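Local coordinates for putative uncharacterized protein PH0355 (Pyrococcus horikoshii, PDB 2Z0T), which is of unknown function but, as an ASCH-domain protein of the PUA clan, probably binds RNA, at residues V56-F60 with E95-V101. Residues are numbered along the deposited sequence.
Sequences VYSSF and EKKYGVV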
loop_
_atom_site.group_PDB
_atom_site.type_symbol
_atom_site.label_atom_id
_atom_site.label_comp_id
_atom_site.label_asym_id
_atom_site.label_seq_id
_atom_site.Cartn_x
_atom_site.Cartn_y
_atom_site.Cartn_z
ATOM N N VAL A 56 0.218 -7.955 -7.649
ATOM C CA VAL A 56 -0.989 -8.442 -6.993
ATOM C C VAL A 56 -0.844 -9.819 -6.349
ATOM O O VAL A 56 -0.253 -10.735 -6.927
ATOM C CB VAL A 56 -2.164 -8.456 -7.991
ATOM C CG1 VAL A 56 -3.464 -8.822 -7.276
ATOM C CG2 VAL A 56 -2.292 -7.093 -8.650
ATOM N N TYR A 57 -1.405 -9.943 -5.149
ATOM C CA TYR A 57 -1.350 -11.172 -4.363
ATOM C C TYR A 57 -2.748 -11.618 -3.946
ATOM O O TYR A 57 -3.717 -10.876 -4.092
ATOM C CB TYR A 57 -0.492 -10.934 -3.119
ATOM C CG TYR A 57 0.923 -10.501 -3.440
ATOM C CD1 TYR A 57 1.917 -11.441 -3.710
ATOM C CD2 TYR A 57 1.257 -9.147 -3.515
ATOM C CE1 TYR A 57 3.211 -11.043 -4.047
ATOM C CE2 TYR A 57 2.545 -8.740 -3.853
ATOM C CZ TYR A 57 3.515 -9.693 -4.117
ATOM O OH TYR A 57 4.786 -9.294 -4.457
ATOM N N SER A 58 -2.853 -12.838 -3.427
ATOM C CA SER A 58 -4.143 -13.352 -2.996
ATOM C C SER A 58 -4.452 -12.927 -1.561
ATOM O O SER A 58 -5.601 -12.992 -1.128
ATOM C CB SER A 58 -4.164 -14.881 -3.088
ATOM O OG SER A 58 -3.288 -15.450 -2.133
ATOM N N SER A 59 -3.431 -12.488 -0.828
ATOM C CA SER A 59 -3.625 -12.083 0.563
ATOM C C SER A 59 -2.569 -11.107 1.065
ATOM O O SER A 59 -1.507 -10.950 0.458
ATOM C CB SER A 59 -3.616 -13.317 1.470
ATOM O OG SER A 59 -2.312 -13.871 1.552
ATOM N N PHE A 60 -2.866 -10.461 2.189
ATOM C CA PHE A 60 -1.931 -9.522 2.790
ATOM C C PHE A 60 -0.713 -10.278 3.305
ATOM O O PHE A 60 0.408 -9.784 3.240
ATOM C CB PHE A 60 -2.610 -8.759 3.932
ATOM C CG PHE A 60 -3.607 -7.735 3.460
ATOM C CD1 PHE A 60 -3.185 -6.626 2.730
ATOM C CD2 PHE A 60 -4.965 -7.892 3.717
ATOM C CE1 PHE A 60 -4.104 -5.687 2.258
ATOM C CE2 PHE A 60 -5.894 -6.961 3.248
ATOM C CZ PHE A 60 -5.461 -5.856 2.516
ATOM N N GLU A 95 -10.878 -9.193 1.264
ATOM C CA GLU A 95 -9.548 -9.675 0.908
ATOM C C GLU A 95 -9.668 -10.870 -0.037
ATOM O O GLU A 95 -8.994 -10.937 -1.063
ATOM C CB GLU A 95 -8.778 -10.081 2.171
ATOM C CG GLU A 95 -7.352 -10.552 1.917
ATOM C CD GLU A 95 -6.622 -10.935 3.187
ATOM O OE1 GLU A 95 -7.231 -10.844 4.276
ATOM O OE2 GLU A 95 -5.438 -11.330 3.101
ATOM N N LYS A 96 -10.538 -11.811 0.312
ATOM C CA LYS A 96 -10.752 -12.998 -0.509
ATOM C C LYS A 96 -11.405 -12.664 -1.850
ATOM O O LYS A 96 -11.099 -13.279 -2.873
ATOM C CB LYS A 96 -11.618 -14.011 0.250
ATOM C CG LYS A 96 -10.873 -14.815 1.316
ATOM C CD LYS A 96 -10.153 -13.916 2.312
ATOM C CE LYS A 96 -9.502 -14.708 3.436
ATOM N NZ LYS A 96 -8.776 -13.818 4.390
ATOM N N LYS A 97 -12.300 -11.682 -1.845
ATOM C CA LYS A 97 -13.008 -11.278 -3.054
ATOM C C LYS A 97 -12.171 -10.517 -4.085
ATOM O O LYS A 97 -12.291 -10.754 -5.292
ATOM C CB LYS A 97 -14.218 -10.415 -2.678
ATOM C CG LYS A 97 -14.984 -9.866 -3.871
ATOM C CD LYS A 97 -16.075 -8.906 -3.434
ATOM C CE LYS A 97 -16.841 -8.358 -4.625
ATOM N NZ LYS A 97 -17.883 -7.378 -4.198
ATOM N N TYR A 98 -11.323 -9.611 -3.613
ATOM C CA TYR A 98 -10.513 -8.778 -4.504
ATOM C C TYR A 98 -9.035 -9.110 -4.638
ATOM O O TYR A 98 -8.430 -8.848 -5.679
ATOM C CB TYR A 98 -10.612 -7.316 -4.063
ATOM C CG TYR A 98 -12.000 -6.734 -4.110
ATOM C CD1 TYR A 98 -12.641 -6.507 -5.325
ATOM C CD2 TYR A 98 -12.674 -6.402 -2.934
ATOM C CE1 TYR A 98 -13.922 -5.960 -5.372
ATOM C CE2 TYR A 98 -13.956 -5.856 -2.970
ATOM C CZ TYR A 98 -14.572 -5.638 -4.190
ATOM O OH TYR A 98 -15.836 -5.098 -4.230
ATOM N N GLY A 99 -8.444 -9.671 -3.593
ATOM C CA GLY A 99 -7.020 -9.940 -3.643
ATOM C C GLY A 99 -6.352 -8.698 -3.074
ATOM O O GLY A 99 -7.040 -7.747 -2.697
ATOM N N VAL A 100 -5.022 -8.686 -3.032
ATOM C CA VAL A 100 -4.281 -7.564 -2.464
ATOM C C VAL A 100 -3.236 -7.037 -3.436
ATOM O O VAL A 100 -2.590 -7.811 -4.140
ATOM C CB VAL A 100 -3.576 -7.999 -1.161
ATOM C CG1 VAL A 100 -2.725 -6.868 -0.611
ATOM C CG2 VAL A 100 -4.620 -8.434 -0.139
ATOM N N VAL A 101 -3.060 -5.720 -3.465
ATOM C CA VAL A 101 -2.086 -5.136 -4.372
ATOM C C VAL A 101 -0.972 -4.384 -3.650
ATOM O O VAL A 101 -1.212 -3.666 -2.675
ATOM C CB VAL A 101 -2.773 -4.188 -5.391
ATOM C CG1 VAL A 101 -3.479 -3.055 -4.665
ATOM C CG2 VAL A 101 -1.743 -3.636 -6.374
HETATM O O HOH W 1 -8.020 -13.269 -2.551
#
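Strand 47-57 ends here beside the start of strand 100-107, and Y57 and V100 form an antiparallel hydrogen-bonded pair: Y57 N donates to V100 O (2.6 Å) and V100 N to Y57 O (2.8 Å), both nearly linear. V100 O also receives a CA-H...O contact from V56 CA at 3.3 Å. One residue further, V56 faces V101 as a non-hydrogen-bonded pair, their CG2 atoms 4.2 Å apart. G99 leaves helix 92-98 with positive phi, its N still bonded to E95 O (2.9 Å); a CB there would jam against the preceding carbonyl and crowd Y57 O. Water 1 lies within hydrogen-bonding distance of E95 O (2.9 Å) and S58 O (2.8 Å), linking the helix end to the turn after Y57; with more acceptors in reach than protons, it need not satisfy both. These are two neighbouring central strands of the mixed sheet in the PUA-like ASCH fold, and the 34 residues linking the segments are largely helical. At the start of helix 60-67, S59 is the N-cap, its OG accepting from E62 N, while F60 N donates instead to the carboxylate of E95, at OE2 (2.9 Å). E95 OE1 makes a salt bridge to R87 and a weaker one to K96 NZ (3.4 Å). V100 CG2 sits 3.5 Å from the F60 ring centroid, almost on the ring normal, in a CH-pi contact. Y57 OH is hydrogen-bonded to E67, at the far end of helix 60-67.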